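Long-range contacts in RimK-related lysine biosynthesis protein (Thermococcus kodakarensis, PDB 5K2M), which probably acts as an ATP-dependent, magnesium-requiring ligase of the RimK family (LysX subfamily) in amino-acid biosynthesis: residues D82-T87 against Y156-F161; L115-V120 against A133-R138; T87-G92 against E219-G224. All coordinates share one frame; numbering follows the deposited sequence.

Overall arrangement
Following the chain from the N terminus, the first segments involved lie on helix 83-90, and both of its halves make long-range contacts. Interaction 1 (82-87 with 156-161) closes a loop of 68 residues by setting the helix start against strand 159-163. Nested inside that loop, interaction 2 (115-120 with 133-138) closes a hairpin of neighbouring strands in the same antiparallel sheet; Phe-161 and Leu-119 touch where the two contacts join, and both reach ADP. Interaction 3 (87-92 with 219-224) shares Thr-87 with interaction 1, crosses it along the chain and also encloses interaction 2. It ties the helix end to the loop between helix 208-219 and strand 225-233 of the five-stranded antiparallel sheet.

Interaction 1: residues D82-T87 against Y156-F161; sequences DKLFAT and YGIHYF. With ADP (adenosine-5'-diphosphate), chain O.
The ring of Tyr-160 receives Lys-83 CB over one face and Leu-84 CD1 at its edge, near the ring plane. This places the first turn of helix 83-90 against strand 159-163 of the four-stranded antiparallel sheet in the ATP-grasp domain; the axes of the short segments 83-87 and 159-161 come within 9.9 Å. Lys-83 CB stands 4.0 Å from the centroid of the Tyr-160 ring, a CH-pi contact displaced toward the rim on the side of CE2. The bond from Tyr-160 CA to CB points toward the helix, and CG stands anti to the backbone N (chi1 174°). At the edge, Leu-84 CD1 lies 4.1 Å from Tyr-160 CD1, while the other branch of the leucine, CD2, meets Ile-158 CG2 at 3.9 Å, the two aliphatic side chains crossing at about a right angle. Tyr-58 of the second subunit packs on both Leu-84 and Ile-158, so this apolar patch continues into the subunit interface.

The start of the helix is capped by Asp-82. Its OD2 takes a nearly straight bond from Phe-85 N (2.9 Å) through the anti lone pair, and a weaker, bent one from Leu-84 N. Beyond CB, the Lys-83 chain leaves the tyrosine, bends at chi2 and again at chi4, and reaches the nucleotide. Lys-83 NZ is also hydrogen-bonded to OE2 of Glu-241, a magnesium ligand. Lys-83 NZ donates to O3B of the ADP beta-phosphate at 2.7 Å and more weakly to the bridging O3A.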
loop_
_atom_site.group_PDB
_atom_site.type_symbol
_atom_site.label_atom_id
_atom_site.label_comp_id
_atom_site.label_asym_id
_atom_site.label_seq_id
_atom_site.Cartn_x
_atom_site.Cartn_y
_atom_site.Cartn_z
ATOM N N ASP A 82 -28.153 7.069 -32.895
ATOM C CA ASP A 82 -28.915 7.855 -31.951
ATOM C C ASP A 82 -29.694 8.907 -32.712
ATOM O O ASP A 82 -29.093 9.708 -33.429
ATOM C CB ASP A 82 -27.973 8.528 -30.944
ATOM C CG ASP A 82 -28.728 9.217 -29.843
ATOM O OD1 ASP A 82 -29.038 8.534 -28.856
ATOM O OD2 ASP A 82 -29.083 10.406 -29.996
ATOM N N LYS A 83 -31.017 8.924 -32.568
ATOM C CA LYS A 83 -31.832 9.858 -33.341
ATOM C C LYS A 83 -31.359 11.290 -33.140
ATOM O O LYS A 83 -31.266 12.047 -34.093
ATOM C CB LYS A 83 -33.319 9.750 -32.977
ATOM C CG LYS A 83 -33.991 8.433 -33.342
ATOM C CD LYS A 83 -33.997 8.219 -34.841
ATOM C CE LYS A 83 -35.034 7.185 -35.267
ATOM N NZ LYS A 83 -34.739 5.820 -34.745
ATOM N N LEU A 84 -31.021 11.645 -31.904
ATOM C CA LEU A 84 -30.728 13.030 -31.564
ATOM C C LEU A 84 -29.341 13.436 -32.018
ATOM O O LEU A 84 -29.187 14.468 -32.644
ATOM C CB LEU A 84 -30.907 13.264 -30.059
ATOM C CG LEU A 84 -30.776 14.681 -29.510
ATOM C CD1 LEU A 84 -31.413 15.714 -30.426
ATOM C CD2 LEU A 84 -31.423 14.778 -28.142
ATOM N N PHE A 85 -28.332 12.631 -31.708
ATOM C CA PHE A 85 -26.966 12.907 -32.189
ATOM C C PHE A 85 -26.946 12.929 -33.724
ATOM O O PHE A 85 -26.287 13.786 -34.331
ATOM C CB PHE A 85 -25.951 11.879 -31.669
ATOM C CG PHE A 85 -25.407 12.170 -30.295
ATOM C CD1 PHE A 85 -26.202 12.024 -29.160
ATOM C CD2 PHE A 85 -24.070 12.548 -30.129
ATOM C CE1 PHE A 85 -25.690 12.263 -27.886
ATOM C CE2 PHE A 85 -23.552 12.805 -28.863
ATOM C CZ PHE A 85 -24.365 12.658 -27.739
ATOM N N ALA A 86 -27.691 12.027 -34.355
ATOM C CA ALA A 86 -27.741 12.006 -35.822
ATOM C C ALA A 86 -28.394 13.246 -36.432
ATOM O O ALA A 86 -27.841 13.800 -37.396
ATOM C CB ALA A 86 -28.392 10.744 -36.350
ATOM N N THR A 87 -29.520 13.726 -35.886
ATOM C CA THR A 87 -30.125 14.904 -36.512
ATOM C C THR A 87 -29.240 16.113 -36.287
ATOM O O THR A 87 -29.149 16.957 -37.160
ATOM C CB THR A 87 -31.613 15.223 -36.176
ATOM O OG1 THR A 87 -31.708 16.284 -35.218
ATOM C CG2 THR A 87 -32.373 14.061 -35.755
ATOM N N TYR A 156 -35.015 6.667 -22.074
ATOM C CA TYR A 156 -36.379 7.070 -22.385
ATOM C C TYR A 156 -36.710 8.411 -21.763
ATOM O O TYR A 156 -37.792 8.918 -21.986
ATOM C CB TYR A 156 -37.400 6.040 -21.899
ATOM C CG TYR A 156 -37.346 4.743 -22.640
ATOM C CD1 TYR A 156 -37.398 4.717 -24.021
ATOM C CD2 TYR A 156 -37.260 3.531 -21.964
ATOM C CE1 TYR A 156 -37.347 3.524 -24.720
ATOM C CE2 TYR A 156 -37.218 2.330 -22.656
ATOM C CZ TYR A 156 -37.263 2.333 -24.034
ATOM O OH TYR A 156 -37.203 1.161 -24.756
ATOM N N GLY A 157 -35.802 8.953 -20.951
ATOM C CA GLY A 157 -35.941 10.294 -20.403
ATOM C C GLY A 157 -35.345 11.389 -21.287
ATOM O O GLY A 157 -35.362 12.563 -20.919
ATOM N N ILE A 158 -34.796 11.010 -22.439
ATOM C CA ILE A 158 -34.407 11.974 -23.460
ATOM C C ILE A 158 -35.569 12.027 -24.451
ATOM O O ILE A 158 -35.859 11.043 -25.149
ATOM C CB ILE A 158 -33.108 11.557 -24.173
ATOM C CG1 ILE A 158 -32.034 11.165 -23.153
ATOM C CG2 ILE A 158 -32.616 12.673 -25.083
ATOM C CD1 ILE A 158 -31.717 12.214 -22.109
ATOM N N HIS A 159 -36.238 13.171 -24.504
ATOM C CA HIS A 159 -37.488 13.301 -25.248
ATOM C C HIS A 159 -37.278 13.959 -26.593
ATOM O O HIS A 159 -37.021 15.163 -26.664
ATOM C CB HIS A 159 -38.494 14.087 -24.430
ATOM C CG HIS A 159 -38.832 13.434 -23.135
ATOM N ND1 HIS A 159 -39.692 12.362 -23.050
ATOM C CD2 HIS A 159 -38.395 13.670 -21.879
ATOM C CE1 HIS A 159 -39.782 11.976 -21.791
ATOM N NE2 HIS A 159 -39.015 12.761 -21.060
ATOM N N TYR A 160 -37.410 13.156 -27.650
ATOM C CA TYR A 160 -37.150 13.568 -29.021
ATOM C C TYR A 160 -38.430 13.468 -29.820
ATOM O O TYR A 160 -39.124 12.428 -29.793
ATOM C CB TYR A 160 -36.077 12.658 -29.631
ATOM C CG TYR A 160 -35.798 12.881 -31.098
ATOM C CD1 TYR A 160 -34.871 13.815 -31.518
ATOM C CD2 TYR A 160 -36.470 12.143 -32.068
ATOM C CE1 TYR A 160 -34.606 14.007 -32.867
ATOM C CE2 TYR A 160 -36.225 12.327 -33.414
ATOM C CZ TYR A 160 -35.282 13.246 -33.812
ATOM O OH TYR A 160 -35.042 13.413 -35.154
ATOM N N PHE A 161 -38.738 14.547 -30.538
ATOM C CA PHE A 161 -40.006 14.686 -31.251
ATOM C C PHE A 161 -39.777 15.280 -32.638
ATOM O O PHE A 161 -38.861 16.049 -32.831
ATOM C CB PHE A 161 -40.929 15.661 -30.514
ATOM C CG PHE A 161 -41.355 15.217 -29.153
ATOM C CD1 PHE A 161 -42.463 14.402 -28.989
ATOM C CD2 PHE A 161 -40.687 15.659 -28.023
ATOM C CE1 PHE A 161 -42.889 14.023 -27.725
ATOM C CE2 PHE A 161 -41.104 15.272 -26.758
ATOM C CZ PHE A 161 -42.206 14.455 -26.611
HETATM P PB ADP O . -36.834 3.600 -36.657
HETATM O O1B ADP O . -37.088 3.109 -38.056
HETATM O O2B ADP O . -37.625 2.878 -35.593
HETATM O O3B ADP O . -35.382 3.725 -36.267
HETATM P PA ADP O . -37.897 6.029 -37.823
HETATM O O1A ADP O . -37.218 5.618 -39.114
HETATM O O2A ADP O . -37.718 7.457 -37.421
HETATM O O3A ADP O . -37.459 5.093 -36.593
HETATM O "O5'" ADP O . -39.470 5.736 -37.930
HETATM C "C5'" ADP O . -39.964 4.535 -38.477
HETATM C "C4'" ADP O . -40.985 4.843 -39.559
HETATM O "O4'" ADP O . -42.072 5.583 -38.990
HETATM C "C3'" ADP O . -40.463 5.672 -40.722
HETATM O "O3'" ADP O . -39.910 4.847 -41.759
HETATM C "C2'" ADP O . -41.721 6.394 -41.165
HETATM O "O2'" ADP O . -42.532 5.585 -42.015
HETATM C "C1'" ADP O . -42.495 6.603 -39.886
HETATM N N9 ADP O . -42.179 7.917 -39.309
HETATM C C8 ADP O . -41.205 8.187 -38.415
HETATM N N7 ADP O . -41.167 9.495 -38.103
HETATM C C5 ADP O . -42.136 10.083 -38.828
HETATM C C6 ADP O . -42.659 11.442 -38.968
HETATM N N6 ADP O . -42.115 12.459 -38.267
HETATM N N1 ADP O . -43.687 11.625 -39.820
HETATM C C2 ADP O . -44.233 10.624 -40.524
HETATM N N3 ADP O . -43.815 9.361 -40.449
HETATM C C4 ADP O . -42.794 9.041 -39.627
#

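Interaction 2: residues L115-V120 against A133-R138; sequences LGYPLV and AKVNDR. With ADP (adenosine-5'-diphosphate), chain O.
Leu-119 and Val-135 form the close-packed part of this antiparallel hairpin between strands 119-122 and 133-135. They are a hydrogen-bonded pair: Leu-119 N gives to Val-135 O at 2.9 Å, and Val-135 N returns a nearly straight bond to Leu-119 O at 2.8 Å. Their side chains lie side by side, with Leu-119 CD1 3.7 Å from Val-135 CB, and helix 138-150 covers the valine. Val-120, in the next, non-hydrogen-bonded pair with Lys-134, faces the other way and brings CG2 to 3.6 Å from N6 of the ADP adenine.

These three are buried, whereas Tyr-117, Pro-118 (after a cis peptide) and Asn-136 are only partly so and Arg-138 is exposed. Asp-137 CA sits over one face of the Tyr-117 ring, 3.8 Å from its centroid, and Val-135 O lies in plane at the ring edge. The Lys-134 side chain lies beside Pro-118, pointing the same way; its NZ donates to Asn-136 OD1 at 3.0 Å, and the lysine makes a cation-pi contact with Phe-164. The chemistry thus divides: apolar groups and backbone bonds hold the strands beside the adenine, whereas the Asn-136 amide and Asp-137 carboxylate bond reciprocally with Asp-137 and Asn-136 of the third subunit.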
loop_
_atom_site.group_PDB
_atom_site.type_symbol
_atom_site.label_atom_id
_atom_site.label_comp_id
_atom_site.label_asym_id
_atom_site.label_seq_id
_atom_site.Cartn_x
_atom_site.Cartn_y
_atom_site.Cartn_z
ATOM N N LEU A 115 -43.905 22.835 -32.367
ATOM C CA LEU A 115 -44.155 21.869 -33.423
ATOM C C LEU A 115 -45.622 21.779 -33.809
ATOM O O LEU A 115 -45.953 21.327 -34.904
ATOM C CB LEU A 115 -43.675 20.492 -32.966
ATOM C CG LEU A 115 -42.307 19.955 -33.412
ATOM C CD1 LEU A 115 -41.311 21.008 -33.849
ATOM C CD2 LEU A 115 -41.725 19.058 -32.338
ATOM N N GLY A 116 -46.508 22.193 -32.911
ATOM C CA GLY A 116 -47.935 21.979 -33.122
ATOM C C GLY A 116 -48.273 20.497 -33.125
ATOM O O GLY A 116 -47.414 19.644 -32.887
ATOM N N TYR A 117 -49.531 20.195 -33.397
ATOM C CA TYR A 117 -50.012 18.828 -33.408
ATOM C C TYR A 117 -50.495 18.567 -34.804
ATOM O O TYR A 117 -50.976 19.471 -35.446
ATOM C CB TYR A 117 -51.197 18.650 -32.460
ATOM C CG TYR A 117 -50.885 18.742 -30.979
ATOM C CD1 TYR A 117 -50.256 17.689 -30.306
ATOM C CD2 TYR A 117 -51.263 19.868 -30.238
ATOM C CE1 TYR A 117 -49.993 17.766 -28.937
ATOM C CE2 TYR A 117 -51.003 19.955 -28.883
ATOM C CZ TYR A 117 -50.379 18.908 -28.230
ATOM O OH TYR A 117 -50.137 19.021 -26.881
ATOM N N PRO A 118 -50.405 17.324 -35.277
ATOM C CA PRO A 118 -49.905 16.180 -34.534
ATOM C C PRO A 118 -48.396 16.111 -34.604
ATOM O O PRO A 118 -47.792 16.634 -35.533
ATOM C CB PRO A 118 -50.539 14.996 -35.260
ATOM C CG PRO A 118 -50.720 15.465 -36.654
ATOM C CD PRO A 118 -50.807 16.959 -36.645
ATOM N N LEU A 119 -47.791 15.469 -33.625
ATOM C CA LEU A 119 -46.354 15.307 -33.624
ATOM C C LEU A 119 -46.009 13.841 -33.422
ATOM O O LEU A 119 -46.869 13.023 -33.090
ATOM C CB LEU A 119 -45.694 16.220 -32.583
ATOM C CG LEU A 119 -46.200 16.177 -31.143
ATOM C CD1 LEU A 119 -45.578 15.001 -30.411
ATOM C CD2 LEU A 119 -45.846 17.459 -30.417
ATOM N N VAL A 120 -44.740 13.527 -33.654
ATOM C CA VAL A 120 -44.240 12.180 -33.548
ATOM C C VAL A 120 -43.231 12.097 -32.415
ATOM O O VAL A 120 -42.283 12.883 -32.344
ATOM C CB VAL A 120 -43.613 11.721 -34.876
ATOM C CG1 VAL A 120 -42.902 10.394 -34.704
ATOM C CG2 VAL A 120 -44.698 11.625 -35.952
ATOM N N ALA A 133 -44.785 6.898 -31.680
ATOM C CA ALA A 133 -46.135 7.334 -31.340
ATOM C C ALA A 133 -46.521 8.586 -32.113
ATOM O O ALA A 133 -45.757 9.550 -32.170
ATOM C CB ALA A 133 -46.255 7.595 -29.854
ATOM N N LYS A 134 -47.722 8.561 -32.690
ATOM C CA LYS A 134 -48.346 9.739 -33.276
ATOM C C LYS A 134 -49.257 10.370 -32.227
ATOM O O LYS A 134 -50.230 9.755 -31.775
ATOM C CB LYS A 134 -49.149 9.344 -34.510
ATOM C CG LYS A 134 -49.761 10.496 -35.280
ATOM C CD LYS A 134 -50.406 9.981 -36.551
ATOM C CE LYS A 134 -50.875 11.103 -37.462
ATOM N NZ LYS A 134 -52.118 11.718 -36.960
ATOM N N VAL A 135 -48.930 11.606 -31.861
ATOM C CA VAL A 135 -49.584 12.323 -30.782
ATOM C C VAL A 135 -50.374 13.493 -31.346
ATOM O O VAL A 135 -49.792 14.450 -31.847
ATOM C CB VAL A 135 -48.522 12.846 -29.812
ATOM C CG1 VAL A 135 -49.150 13.645 -28.675
ATOM C CG2 VAL A 135 -47.714 11.685 -29.274
ATOM N N ASN A 136 -51.699 13.419 -31.225
ATOM C CA ASN A 136 -52.605 14.379 -31.846
ATOM C C ASN A 136 -53.077 15.484 -30.914
ATOM O O ASN A 136 -53.593 16.506 -31.378
ATOM C CB ASN A 136 -53.823 13.655 -32.412
ATOM C CG ASN A 136 -53.458 12.634 -33.461
ATOM O OD1 ASN A 136 -52.491 12.799 -34.200
ATOM N ND2 ASN A 136 -54.226 11.562 -33.527
ATOM N N ASP A 137 -52.915 15.289 -29.605
ATOM C CA ASP A 137 -53.335 16.289 -28.644
ATOM C C ASP A 137 -52.612 16.167 -27.316
ATOM O O ASP A 137 -51.780 15.285 -27.130
ATOM C CB ASP A 137 -54.866 16.246 -28.451
ATOM C CG ASP A 137 -55.369 14.895 -27.967
ATOM O OD1 ASP A 137 -54.664 14.219 -27.185
ATOM O OD2 ASP A 137 -56.499 14.524 -28.361
ATOM N N ARG A 138 -52.939 17.085 -26.411
ATOM C CA ARG A 138 -52.314 17.188 -25.106
ATOM C C ARG A 138 -52.491 15.899 -24.290
ATOM O O ARG A 138 -51.548 15.433 -23.654
ATOM C CB ARG A 138 -52.893 18.413 -24.383
ATOM C CG ARG A 138 -52.490 18.590 -22.928
ATOM C CD ARG A 138 -50.998 18.803 -22.739
ATOM N NE ARG A 138 -50.716 19.019 -21.321
ATOM C CZ ARG A 138 -50.210 20.121 -20.778
ATOM N NH1 ARG A 138 -49.850 21.159 -21.511
ATOM N NH2 ARG A 138 -50.040 20.167 -19.472
HETATM P PB ADP O . -36.834 3.600 -36.657
HETATM O O1B ADP O . -37.088 3.109 -38.056
HETATM O O2B ADP O . -37.625 2.878 -35.593
HETATM O O3B ADP O . -35.382 3.725 -36.267
HETATM P PA ADP O . -37.897 6.029 -37.823
HETATM O O1A ADP O . -37.218 5.618 -39.114
HETATM O O2A ADP O . -37.718 7.457 -37.421
HETATM O O3A ADP O . -37.459 5.093 -36.593
HETATM O "O5'" ADP O . -39.470 5.736 -37.930
HETATM C "C5'" ADP O . -39.964 4.535 -38.477
HETATM C "C4'" ADP O . -40.985 4.843 -39.559
HETATM O "O4'" ADP O . -42.072 5.583 -38.990
HETATM C "C3'" ADP O . -40.463 5.672 -40.722
HETATM O "O3'" ADP O . -39.910 4.847 -41.759
HETATM C "C2'" ADP O . -41.721 6.394 -41.165
HETATM O "O2'" ADP O . -42.532 5.585 -42.015
HETATM C "C1'" ADP O . -42.495 6.603 -39.886
HETATM N N9 ADP O . -42.179 7.917 -39.309
HETATM C C8 ADP O . -41.205 8.187 -38.415
HETATM N N7 ADP O . -41.167 9.495 -38.103
HETATM C C5 ADP O . -42.136 10.083 -38.828
HETATM C C6 ADP O . -42.659 11.442 -38.968
HETATM N N6 ADP O . -42.115 12.459 -38.267
HETATM N N1 ADP O . -43.687 11.625 -39.820
HETATM C C2 ADP O . -44.233 10.624 -40.524
HETATM N N3 ADP O . -43.815 9.361 -40.449
HETATM C C4 ADP O . -42.794 9.041 -39.627
#

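Interaction 3: residues T87-G92 against E219-G224; sequences TLRLAG and EAFGEG
Arg-89, Phe-221 and Ala-220 bury the most surface here, where the last turn of helix 83-90 meets the chain that follows helix 208-219. Arg-89 makes the contact with the aliphatic part of its chain: CG comes to 3.3 Å from Ala-220 O, and CB lies 4.1 Å from Phe-221 CE1. The chain then bends at chi3 (-71°), turning NE away from the line of the methylenes. The guanidinium plane stands 64° from the phenyl plane, so the two groups do not stack; the charge is met instead by a salt bridge from NE to Glu-79, and Arg-61 of the second subunit packs on Arg-89.

Phe-221 lies across both Arg-89 and Leu-90, meeting each obliquely. Its CE1 touches the arginine, and CE2 is 3.9 Å from Leu-90 CD2. The same leucine methyl is 4.0 Å from Ala-220 CB, which also approaches Arg-89 O at 3.7 Å. Leu-90 CD2 is therefore shared between Ala-220 CB and Phe-221 CE2 in a small apolar junction.

Around this junction, Leu-76 of helix 74-80 packs on Phe-221, and strand 236-243 supplies Val-239 against Leu-90 and Val-242 against Phe-221.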
loop_
_atom_site.group_PDB
_atom_site.type_symbol
_atom_site.label_atom_id
_atom_site.label_comp_id
_atom_site.label_asym_id
_atom_site.label_seq_id
_atom_site.Cartn_x
_atom_site.Cartn_y
_atom_site.Cartn_z
ATOM N N THR A 87 -29.520 13.726 -35.886
ATOM C CA THR A 87 -30.125 14.904 -36.512
ATOM C C THR A 87 -29.240 16.113 -36.287
ATOM O O THR A 87 -29.149 16.957 -37.160
ATOM C CB THR A 87 -31.613 15.223 -36.176
ATOM O OG1 THR A 87 -31.708 16.284 -35.218
ATOM C CG2 THR A 87 -32.373 14.061 -35.755
ATOM N N LEU A 88 -28.561 16.178 -35.142
ATOM C CA LEU A 88 -27.579 17.248 -34.908
ATOM C C LEU A 88 -26.518 17.294 -36.009
ATOM O O LEU A 88 -26.170 18.359 -36.496
ATOM C CB LEU A 88 -26.931 17.117 -33.527
ATOM C CG LEU A 88 -27.510 17.912 -32.347
ATOM C CD1 LEU A 88 -28.892 18.503 -32.579
ATOM C CD2 LEU A 88 -27.480 17.145 -31.035
ATOM N N ARG A 89 -26.020 16.145 -36.437
ATOM C CA ARG A 89 -25.013 16.157 -37.493
ATOM C C ARG A 89 -25.620 16.435 -38.874
ATOM O O ARG A 89 -24.963 17.018 -39.724
ATOM C CB ARG A 89 -24.192 14.868 -37.474
ATOM C CG ARG A 89 -22.766 15.105 -37.928
ATOM C CD ARG A 89 -21.778 14.126 -37.331
ATOM N NE ARG A 89 -21.544 14.338 -35.903
ATOM C CZ ARG A 89 -20.731 15.259 -35.381
ATOM N NH1 ARG A 89 -20.071 16.115 -36.153
ATOM N NH2 ARG A 89 -20.586 15.331 -34.064
ATOM N N LEU A 90 -26.875 16.033 -39.090
ATOM C CA LEU A 90 -27.577 16.319 -40.347
ATOM C C LEU A 90 -28.024 17.785 -40.488
ATOM O O LEU A 90 -28.135 18.295 -41.601
ATOM C CB LEU A 90 -28.799 15.413 -40.506
ATOM C CG LEU A 90 -28.486 13.934 -40.717
ATOM C CD1 LEU A 90 -29.699 13.062 -40.426
ATOM C CD2 LEU A 90 -27.939 13.691 -42.117
ATOM N N ALA A 91 -28.264 18.460 -39.366
ATOM C CA ALA A 91 -28.860 19.794 -39.377
ATOM C C ALA A 91 -27.941 20.809 -40.023
ATOM O O ALA A 91 -26.752 20.843 -39.747
ATOM C CB ALA A 91 -29.207 20.226 -37.964
ATOM N N GLY A 92 -28.491 21.626 -40.909
ATOM C CA GLY A 92 -27.684 22.568 -41.672
ATOM C C GLY A 92 -27.050 21.979 -42.928
ATOM O O GLY A 92 -26.650 22.735 -43.809
ATOM N N GLU A 219 -22.405 12.309 -46.309
ATOM C CA GLU A 219 -21.264 13.232 -46.165
ATOM C C GLU A 219 -21.315 14.031 -44.860
ATOM O O GLU A 219 -20.282 14.452 -44.349
ATOM C CB GLU A 219 -21.142 14.161 -47.396
ATOM C CG GLU A 219 -20.565 13.417 -48.596
ATOM C CD GLU A 219 -20.624 14.151 -49.929
ATOM O OE1 GLU A 219 -21.288 15.203 -50.059
ATOM O OE2 GLU A 219 -19.998 13.634 -50.875
ATOM N N ALA A 220 -22.507 14.214 -44.309
ATOM C CA ALA A 220 -22.632 14.739 -42.950
ATOM C C ALA A 220 -21.867 13.900 -41.914
ATOM O O ALA A 220 -21.409 14.431 -40.911
ATOM C CB ALA A 220 -24.096 14.837 -42.550
ATOM N N PHE A 221 -21.750 12.593 -42.162
ATOM C CA PHE A 221 -21.019 11.681 -41.298
ATOM C C PHE A 221 -19.595 11.414 -41.786
ATOM O O PHE A 221 -18.672 11.352 -40.974
ATOM C CB PHE A 221 -21.830 10.385 -41.119
ATOM C CG PHE A 221 -23.120 10.620 -40.391
ATOM C CD1 PHE A 221 -23.154 10.622 -39.004
ATOM C CD2 PHE A 221 -24.272 10.957 -41.088
ATOM C CE1 PHE A 221 -24.325 10.904 -38.318
ATOM C CE2 PHE A 221 -25.445 11.236 -40.411
ATOM C CZ PHE A 221 -25.473 11.199 -39.019
ATOM N N GLY A 222 -19.423 11.233 -43.093
ATOM C CA GLY A 222 -18.090 11.165 -43.697
ATOM C C GLY A 222 -17.399 9.813 -43.667
ATOM O O GLY A 222 -16.226 9.711 -44.013
ATOM N N GLU A 223 -18.113 8.767 -43.271
ATOM C CA GLU A 223 -17.538 7.429 -43.240
ATOM C C GLU A 223 -18.639 6.395 -43.237
ATOM O O GLU A 223 -19.805 6.706 -42.969
ATOM C CB GLU A 223 -16.676 7.227 -41.980
ATOM C CG GLU A 223 -17.401 7.533 -40.674
ATOM C CD GLU A 223 -16.662 7.053 -39.424
ATOM O OE1 GLU A 223 -16.440 7.870 -38.511
ATOM O OE2 GLU A 223 -16.322 5.858 -39.318
ATOM N N GLY A 224 -18.248 5.162 -43.533
ATOM C CA GLY A 224 -19.065 3.995 -43.228
ATOM C C GLY A 224 -20.119 3.615 -44.242
ATOM O O GLY A 224 -20.152 4.122 -45.364
#